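Local coordinates for putative fimbrium tip subunit Fim1C (Bacteroides ovatus, PDB 4EPS), which is probably a component of the fimbrium tip, the end of filamentous cell-surface appendages that mediate cell adhesion and biofilm formation, at residues 189-194 with 233-238; 303-308 with 386-391. All blocks are in the same frame, centred on the assembly; numbering follows the deposited sequence.

Contact 1 of 2, residues 189-194 with 233-238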
ATOM      1  N   ALA A 189       7.254  -1.944 -16.140  1.00 21.82           N
ATOM      2  CA  ALA A 189       8.275  -0.992 -16.598  1.00 21.13           C
ATOM      3  C   ALA A 189       9.458  -1.826 -17.122  1.00 24.62           C
ATOM      4  O   ALA A 189       9.970  -2.658 -16.387  1.00 23.45           O
ATOM      5  CB  ALA A 189       8.721  -0.107 -15.437  1.00 21.75           C
HETATM    6  N   MSE A 190       9.839  -1.648 -18.375  1.00 21.87           N
HETATM    7  CA  MSE A 190      10.916  -2.445 -18.997  1.00 22.09           C
HETATM    8  C   MSE A 190      12.029  -1.553 -19.485  1.00 28.27           C
HETATM    9  O   MSE A 190      11.795  -0.389 -19.814  1.00 27.68           O
HETATM   10  CB  MSE A 190      10.332  -3.256 -20.154  1.00 23.09           C
HETATM   11  CG  MSE A 190       9.420  -4.369 -19.668  1.00 27.23           C
HETATM   12 SE   MSE A 190       8.472  -5.183 -21.090  0.75 32.18          SE
HETATM   13  CE  MSE A 190       6.975  -3.791 -21.394  1.00 28.50           C
ATOM     14  N   SER A 191      13.239  -2.102 -19.551  1.00 25.07           N
ATOM     15  CA  SER A 191      14.443  -1.368 -19.928  1.00 25.79           C
ATOM     16  C   SER A 191      14.304  -0.674 -21.276  1.00 32.22           C
ATOM     17  O   SER A 191      13.724  -1.232 -22.213  1.00 31.81           O
ATOM     18  CB  SER A 191      15.657  -2.305 -19.961  1.00 26.73           C
ATOM     19  OG  SER A 191      15.946  -2.767 -18.649  1.00 29.87           O
ATOM     20  N   VAL A 192      14.893   0.523 -21.366  1.00 30.50           N
ATOM     21  CA  VAL A 192      14.894   1.324 -22.585  1.00 32.45           C
ATOM     22  C   VAL A 192      16.322   1.526 -23.082  1.00 33.68           C
ATOM     23  O   VAL A 192      17.304   1.203 -22.379  1.00 32.92           O
ATOM     24  CB  VAL A 192      14.136   2.686 -22.419  1.00 37.95           C
ATOM     25  CG1 VAL A 192      12.640   2.452 -22.288  1.00 37.72           C
ATOM     26  CG2 VAL A 192      14.673   3.494 -21.239  1.00 38.44           C
ATOM     27  N   ASP A 193      16.425   2.068 -24.309  1.00 30.95           N
ATOM     28  CA  ASP A 193      17.690   2.359 -25.005  1.00 31.70           C
ATOM     29  C   ASP A 193      18.562   1.108 -24.986  1.00 31.93           C
ATOM     30  O   ASP A 193      19.712   1.153 -24.538  1.00 32.98           O
ATOM     31  CB  ASP A 193      18.401   3.553 -24.341  1.00 33.99           C
ATOM     32  CG  ASP A 193      17.576   4.827 -24.359  1.00 46.48           C
ATOM     33  OD1 ASP A 193      16.986   5.134 -25.415  1.00 46.73           O
ATOM     34  OD2 ASP A 193      17.529   5.518 -23.314  1.00 53.68           O
ATOM     35  N   VAL A 194      17.951  -0.025 -25.343  1.00 28.62           N
ATOM     36  CA  VAL A 194      18.625  -1.334 -25.292  1.00 27.32           C
ATOM     37  C   VAL A 194      19.414  -1.578 -26.573  1.00 30.06           C
ATOM     38  O   VAL A 194      18.856  -1.538 -27.667  1.00 29.68           O
ATOM     39  CB  VAL A 194      17.631  -2.507 -25.014  1.00 29.11           C
ATOM     40  CG1 VAL A 194      18.349  -3.868 -25.048  1.00 27.98           C
ATOM     41  CG2 VAL A 194      16.931  -2.313 -23.675  1.00 28.38           C
ATOM     42  N   HIS A 233      23.937  -2.647 -23.393  1.00 32.21           N
ATOM     43  CA  HIS A 233      23.635  -1.290 -22.964  1.00 33.29           C
ATOM     44  C   HIS A 233      22.121  -1.201 -22.740  1.00 31.53           C
ATOM     45  O   HIS A 233      21.349  -1.653 -23.574  1.00 30.05           O
ATOM     46  CB  HIS A 233      24.123  -0.253 -24.004  1.00 36.63           C
ATOM     47  CG  HIS A 233      25.604  -0.001 -23.955  1.00 42.81           C
ATOM     48  ND1 HIS A 233      26.180   1.051 -24.653  1.00 46.51           N
ATOM     49  CD2 HIS A 233      26.578  -0.648 -23.268  1.00 45.96           C
ATOM     50  CE1 HIS A 233      27.470   1.021 -24.350  1.00 46.45           C
ATOM     51  NE2 HIS A 233      27.758   0.012 -23.529  1.00 46.71           N
ATOM     52  N   TYR A 234      21.705  -0.681 -21.588  1.00 27.63           N
ATOM     53  CA  TYR A 234      20.276  -0.504 -21.250  1.00 27.10           C
ATOM     54  C   TYR A 234      20.200   0.545 -20.172  1.00 29.74           C
ATOM     55  O   TYR A 234      21.084   0.592 -19.318  1.00 28.97           O
ATOM     56  CB  TYR A 234      19.626  -1.843 -20.772  1.00 25.94           C
ATOM     57  CG  TYR A 234      20.090  -2.266 -19.394  1.00 26.23           C
ATOM     58  CD1 TYR A 234      21.302  -2.928 -19.217  1.00 28.75           C
ATOM     59  CD2 TYR A 234      19.341  -1.958 -18.262  1.00 26.10           C
ATOM     60  CE1 TYR A 234      21.776  -3.240 -17.943  1.00 29.18           C
ATOM     61  CE2 TYR A 234      19.808  -2.263 -16.984  1.00 26.77           C
ATOM     62  CZ  TYR A 234      21.004  -2.939 -16.833  1.00 32.44           C
ATOM     63  OH  TYR A 234      21.459  -3.234 -15.575  1.00 35.95           O
ATOM     64  N   ASN A 235      19.142   1.363 -20.232  0.60 30.95           N
ATOM     65  CA  ASN A 235      18.904   2.503 -19.345  0.60 32.18           C
ATOM     66  C   ASN A 235      20.146   3.382 -19.441  0.60 36.78           C
ATOM     67  O   ASN A 235      20.475   3.802 -20.552  0.60 35.96           O
ATOM     68  CB  ASN A 235      18.557   2.039 -17.908  0.60 33.99           C
ATOM     69  CG  ASN A 235      17.248   1.286 -17.842  0.60 41.40           C
ATOM     70  OD1 ASN A 235      16.428   1.344 -18.762  0.60 32.39           O
ATOM     71  ND2 ASN A 235      17.030   0.547 -16.756  0.60 34.00           N
ATOM     72  N   ASP A 236      20.906   3.540 -18.352  0.60 35.63           N
ATOM     73  CA  ASP A 236      22.135   4.325 -18.397  0.60 36.89           C
ATOM     74  C   ASP A 236      23.287   3.497 -17.864  0.60 40.50           C
ATOM     75  O   ASP A 236      24.176   4.007 -17.166  0.60 40.13           O
ATOM     76  CB  ASP A 236      21.946   5.637 -17.617  0.60 39.47           C
ATOM     77  CG  ASP A 236      21.190   6.677 -18.423  0.60 58.30           C
ATOM     78  OD1 ASP A 236      21.827   7.356 -19.262  0.60 61.42           O
ATOM     79  OD2 ASP A 236      19.958   6.800 -18.231  0.60 64.87           O
ATOM     80  N   LYS A 237      23.284   2.183 -18.193  1.00 35.43           N
ATOM     81  CA  LYS A 237      24.360   1.365 -17.643  0.50 35.24           C
ATOM     82  C   LYS A 237      24.737   0.235 -18.572  1.00 36.91           C
ATOM     83  O   LYS A 237      24.248   0.178 -19.697  1.00 33.80           O
ATOM     84  CB  LYS A 237      24.051   0.840 -16.221  0.50 37.94           C
ATOM     85  CG  LYS A 237      22.688   0.185 -16.018  0.50 50.00           C
ATOM     86  CD  LYS A 237      22.309   0.152 -14.533  0.50 53.33           C
ATOM     87  CE  LYS A 237      23.086  -0.875 -13.734  0.50 54.25           C
ATOM     88  NZ  LYS A 237      22.562  -1.011 -12.349  0.50 59.61           N
ATOM     89  N   GLN A 238      25.650  -0.625 -18.143  1.00 34.64           N
ATOM     90  CA  GLN A 238      26.082  -1.697 -19.023  1.00 34.16           C
ATOM     91  C   GLN A 238      26.339  -2.977 -18.288  1.00 36.99           C
ATOM     92  O   GLN A 238      26.491  -3.031 -17.058  1.00 35.73           O
ATOM     93  CB  GLN A 238      27.326  -1.259 -19.821  1.00 36.33           C
ATOM     94  CG  GLN A 238      28.661  -1.373 -19.090  1.00 47.53           C
ATOM     95  CD  GLN A 238      29.769  -0.842 -19.964  1.00 71.40           C
ATOM     96  OE1 GLN A 238      30.080   0.354 -19.940  1.00 71.13           O
ATOM     97  NE2 GLN A 238      30.340  -1.697 -20.806  1.00 52.37           N
TER
HETATM   98  O   HOH W   1      21.443   2.625 -22.622  1.00 46.35           O
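V192 and N235 hold each other by two hydrogen bonds that form one small ring: the backbone of V192 both gives to the side chain of N235 and receives from its main chain. The amide N of V192 donates to N235 OD1 at 3.1 Å, nearly straight at 171°, while N235 N donates to V192 O at 2.8 Å. The carboxamide thus takes the place that a main-chain carbonyl would have in a strand pair. In N235, chi1 of -65° sets CG anti to the carbonyl carbon; OD1 comes back to V192 N although CB sets off away from the facing chain. The positive phi of N235 is consistent with a type II'-like turn between the two strands; K237 N to Y234 O closes that hairpin. CG2 of V192 lies 3.7 Å from N235 OD1, the two side chains crossing at about a right angle. The hydroxyl of S191 comes obliquely to the Y234 ring, OG 3.5 Å from CD2, and is itself hydrogen-bonded to P167 O. Y234 has its CG between backbone N and carbonyl carbon (chi1 72°). The end of this side chain leads away from 189-194, and CB and CD2 do the touching; V194 CG2 meets that CB at 4.0 Å. One water donates to both D193 O and N235 O, and V194 CA makes a CA-H...O contact with H233 O, 3.2 Å. The contact lies at the surface, where the chain leaving strand 187-190, which pairs with 148-174, passes the hairpin of strands 229-234 and 237-242 before entering strand 195-198, the antiparallel neighbour of 229-234; L166 and P167 of strand 148-174 back S191, V194 and Y234.

Contact 2 of 2, residues 303-308 with 386-391. With SO4 (sulfate ion), chain H.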
ATOM      1  N   PRO A 303      -9.378   5.783 -18.415  1.00 24.09           N
ATOM      2  CA  PRO A 303      -9.854   6.923 -19.232  1.00 23.09           C
ATOM      3  C   PRO A 303     -10.624   6.531 -20.493  1.00 28.47           C
ATOM      4  O   PRO A 303     -10.858   7.394 -21.355  1.00 27.80           O
ATOM      5  CB  PRO A 303      -8.557   7.627 -19.609  1.00 23.82           C
ATOM      6  CG  PRO A 303      -7.560   6.474 -19.756  1.00 29.24           C
ATOM      7  CD  PRO A 303      -8.005   5.384 -18.806  1.00 25.36           C
HETATM    8  N   MSE A 304     -10.978   5.239 -20.633  1.00 24.72           N
HETATM    9  CA  MSE A 304     -11.723   4.816 -21.816  0.50 24.69           C
HETATM   10  C   MSE A 304     -13.122   5.417 -21.785  1.00 27.13           C
HETATM   11  O   MSE A 304     -13.799   5.360 -20.752  1.00 27.63           O
HETATM   12  CB  MSE A 304     -11.756   3.295 -21.935  0.50 26.77           C
HETATM   13  CG  MSE A 304     -10.468   2.759 -22.476  0.50 33.23           C
HETATM   14 SE   MSE A 304     -10.165   0.964 -21.913  0.38 40.56          SE
HETATM   15  CE  MSE A 304      -8.313   0.855 -22.355  0.50 36.36           C
ATOM     16  N   PRO A 305     -13.564   6.048 -22.903  1.00 24.53           N
ATOM     17  CA  PRO A 305     -14.891   6.698 -22.881  1.00 24.71           C
ATOM     18  C   PRO A 305     -16.060   5.708 -22.673  1.00 28.94           C
ATOM     19  O   PRO A 305     -17.053   6.067 -22.030  1.00 28.24           O
ATOM     20  CB  PRO A 305     -14.973   7.406 -24.243  1.00 26.45           C
ATOM     21  CG  PRO A 305     -14.005   6.730 -25.112  1.00 30.15           C
ATOM     22  CD  PRO A 305     -12.897   6.226 -24.217  1.00 25.70           C
ATOM     23  N   SER A 306     -15.931   4.461 -23.150  1.00 27.66           N
ATOM     24  CA  SER A 306     -17.017   3.475 -22.953  1.00 28.49           C
ATOM     25  C   SER A 306     -17.104   3.029 -21.473  1.00 34.76           C
ATOM     26  O   SER A 306     -18.104   2.438 -21.068  1.00 35.18           O
ATOM     27  CB  SER A 306     -16.845   2.270 -23.876  1.00 28.20           C
ATOM     28  OG  SER A 306     -15.650   1.555 -23.615  1.00 32.70           O
ATOM     29  N   VAL A 307     -16.066   3.320 -20.675  1.00 29.80           N
ATOM     30  CA  VAL A 307     -16.038   3.032 -19.240  1.00 28.71           C
ATOM     31  C   VAL A 307     -16.500   4.313 -18.504  1.00 32.68           C
ATOM     32  O   VAL A 307     -17.510   4.294 -17.784  1.00 31.98           O
ATOM     33  CB  VAL A 307     -14.637   2.508 -18.769  1.00 31.20           C
ATOM     34  CG1 VAL A 307     -14.585   2.341 -17.248  1.00 30.55           C
ATOM     35  CG2 VAL A 307     -14.293   1.179 -19.453  1.00 31.12           C
ATOM     36  N   LEU A 308     -15.795   5.448 -18.730  1.00 27.81           N
ATOM     37  CA  LEU A 308     -16.171   6.718 -18.094  1.00 27.66           C
ATOM     38  C   LEU A 308     -17.615   7.104 -18.289  1.00 30.29           C
ATOM     39  O   LEU A 308     -18.244   7.612 -17.364  1.00 29.87           O
ATOM     40  CB  LEU A 308     -15.309   7.885 -18.653  1.00 27.59           C
ATOM     41  CG  LEU A 308     -13.882   8.012 -18.152  1.00 31.92           C
ATOM     42  CD1 LEU A 308     -13.116   9.057 -19.003  1.00 31.95           C
ATOM     43  CD2 LEU A 308     -13.858   8.429 -16.677  1.00 34.88           C
ATOM     44  N   ARG A 386     -15.924  15.687 -22.739  1.00 23.21           N
ATOM     45  CA  ARG A 386     -15.544  14.262 -22.723  1.00 22.63           C
ATOM     46  C   ARG A 386     -14.060  14.024 -22.999  1.00 25.95           C
ATOM     47  O   ARG A 386     -13.458  14.734 -23.808  1.00 24.76           O
ATOM     48  CB  ARG A 386     -16.357  13.462 -23.770  1.00 22.78           C
ATOM     49  CG  ARG A 386     -17.882  13.683 -23.738  1.00 25.91           C
ATOM     50  CD  ARG A 386     -18.470  13.334 -22.378  1.00 26.27           C
ATOM     51  NE  ARG A 386     -19.932  13.385 -22.394  1.00 27.64           N
ATOM     52  CZ  ARG A 386     -20.684  13.410 -21.306  1.00 39.44           C
ATOM     53  NH1 ARG A 386     -20.123  13.457 -20.103  1.00 31.39           N
ATOM     54  NH2 ARG A 386     -22.006  13.434 -21.410  1.00 31.02           N
ATOM     55  N   PHE A 387     -13.494  12.978 -22.372  1.00 22.82           N
ATOM     56  CA  PHE A 387     -12.090  12.579 -22.591  1.00 22.47           C
ATOM     57  C   PHE A 387     -12.014  11.780 -23.868  1.00 26.10           C
ATOM     58  O   PHE A 387     -12.397  10.607 -23.862  1.00 26.03           O
ATOM     59  CB  PHE A 387     -11.597  11.708 -21.427  1.00 23.78           C
ATOM     60  CG  PHE A 387     -11.242  12.377 -20.129  1.00 23.87           C
ATOM     61  CD1 PHE A 387     -11.665  13.674 -19.855  1.00 25.77           C
ATOM     62  CD2 PHE A 387     -10.465  11.717 -19.184  1.00 25.67           C
ATOM     63  CE1 PHE A 387     -11.323  14.299 -18.658  1.00 27.26           C
ATOM     64  CE2 PHE A 387     -10.130  12.341 -17.979  1.00 27.34           C
ATOM     65  CZ  PHE A 387     -10.549  13.629 -17.731  1.00 25.48           C
ATOM     66  N   LEU A 388     -11.558  12.398 -24.969  1.00 22.23           N
ATOM     67  CA  LEU A 388     -11.550  11.733 -26.289  1.00 21.17           C
ATOM     68  C   LEU A 388     -10.306  12.005 -27.106  1.00 24.34           C
ATOM     69  O   LEU A 388     -10.317  11.758 -28.311  1.00 23.62           O
ATOM     70  CB  LEU A 388     -12.796  12.211 -27.100  1.00 21.33           C
ATOM     71  CG  LEU A 388     -14.150  11.677 -26.583  1.00 24.81           C
ATOM     72  CD1 LEU A 388     -15.303  12.458 -27.178  1.00 24.71           C
ATOM     73  CD2 LEU A 388     -14.291  10.171 -26.867  1.00 25.96           C
ATOM     74  N   GLY A 389      -9.242  12.512 -26.477  1.00 21.64           N
ATOM     75  CA  GLY A 389      -8.018  12.845 -27.202  1.00 21.02           C
ATOM     76  C   GLY A 389      -7.414  11.676 -27.964  1.00 24.35           C
ATOM     77  O   GLY A 389      -6.986  11.848 -29.107  1.00 24.56           O
ATOM     78  N   TYR A 390      -7.392  10.479 -27.361  1.00 22.35           N
ATOM     79  CA  TYR A 390      -6.805   9.332 -28.072  1.00 22.37           C
ATOM     80  C   TYR A 390      -7.633   9.036 -29.343  1.00 26.07           C
ATOM     81  O   TYR A 390      -7.070   8.940 -30.450  1.00 25.63           O
ATOM     82  CB  TYR A 390      -6.658   8.080 -27.189  1.00 23.44           C
ATOM     83  CG  TYR A 390      -5.988   6.998 -28.010  1.00 25.32           C
ATOM     84  CD1 TYR A 390      -4.622   7.047 -28.275  1.00 26.81           C
ATOM     85  CD2 TYR A 390      -6.748   6.039 -28.681  1.00 26.63           C
ATOM     86  CE1 TYR A 390      -4.009   6.107 -29.110  1.00 27.32           C
ATOM     87  CE2 TYR A 390      -6.149   5.105 -29.532  1.00 27.95           C
ATOM     88  CZ  TYR A 390      -4.783   5.149 -29.749  1.00 30.85           C
ATOM     89  OH  TYR A 390      -4.192   4.257 -30.610  1.00 32.32           O
ATOM     90  N   ASN A 391      -8.964   8.952 -29.192  1.00 24.01           N
ATOM     91  CA  ASN A 391      -9.884   8.806 -30.318  1.00 23.68           C
ATOM     92  C   ASN A 391      -9.557   9.834 -31.391  1.00 25.82           C
ATOM     93  O   ASN A 391      -9.452   9.490 -32.575  1.00 24.54           O
ATOM     94  CB  ASN A 391     -11.342   9.010 -29.833  1.00 23.93           C
ATOM     95  CG  ASN A 391     -12.321   9.120 -30.969  1.00 35.26           C
ATOM     96  OD1 ASN A 391     -12.827   8.113 -31.460  1.00 27.82           O
ATOM     97  ND2 ASN A 391     -12.588  10.340 -31.431  1.00 25.62           N
TER
HETATM   98  S   SO4 H 607     -23.467  13.505 -18.094  0.50 54.59           S
HETATM   99  O1  SO4 H 607     -23.774  14.852 -17.601  0.50 56.81           O
HETATM  100  O2  SO4 H 607     -24.108  12.482 -17.246  0.50 52.52           O
HETATM  101  O3  SO4 H 607     -23.961  13.385 -19.468  0.50 50.83           O
HETATM  102  O4  SO4 H 607     -22.011  13.313 -18.047  0.50 55.53           O
HETATM  103  O   HOH W   2     -10.324   8.792 -23.668  1.00 24.13           O
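A chi1 of -77° in both L308 and F387 sets each CG anti to its carbonyl carbon, and the two side chains, both starting toward the facing segment, meet obliquely. The methyl CD1 of L308 does the touching, 3.8 Å from F387 CD2 and nearly as close to F387 CB, so it rests where the ring joins its stem. In L388, CD2 reaches back to the pyrrolidine ring of P305, lying 3.9 Å from its CB and equally near CG. Beside the apolar pairs, a water bridges the backbones: it donates to P303 O and to F387 O, 2.8 Å from the latter, and links two carbonyls that could not bond to each other. M304, the N-cap residue of helix 305-308, receives V307 N and L308 N on its carbonyl oxygen, which fixes the short turn carrying P305 and L308. R386, which does not touch 303-308, bends at chi2 (-58°) and grips a sulfate, probably from the crystallisation liquor, edge-on: NH1 donates to O4 at 2.8 Å and NH2 to O3 at 2.8 Å, while NE forms a salt bridge with E378. A methionine in place of R386 would probably leave the carboxylate of E378 without its mate and the sulfate without these two donors. Between them, the segments join the short helix 305-308, which follows strand 293-300, to the start of helix 389-403; W299 meets the F387 ring edge-to-face, and L335 of strand 334-338 packs against P303 and F387.

Contacts 1 and 2 lie in different parts of the chain and do not touch: their centres are 32 Å apart and their nearest atoms about 16 Å. They also follow one another in sequence, the first closing before the second opens. Contact 1 falls within the fimbrillin-like region and is a surface contact between a loop and a hairpin turn, held by two hydrogen bonds that pair V192 with N235. Contact 2 is buried, built largely from apolar side chains, and joins helical elements beside the antiparallel sheet that includes strands 293-300 and 334-338. A glycerol, probably from the crystallisation liquor, lies about 3 Å from the side chain of N235 and another about 4 Å from that of F387.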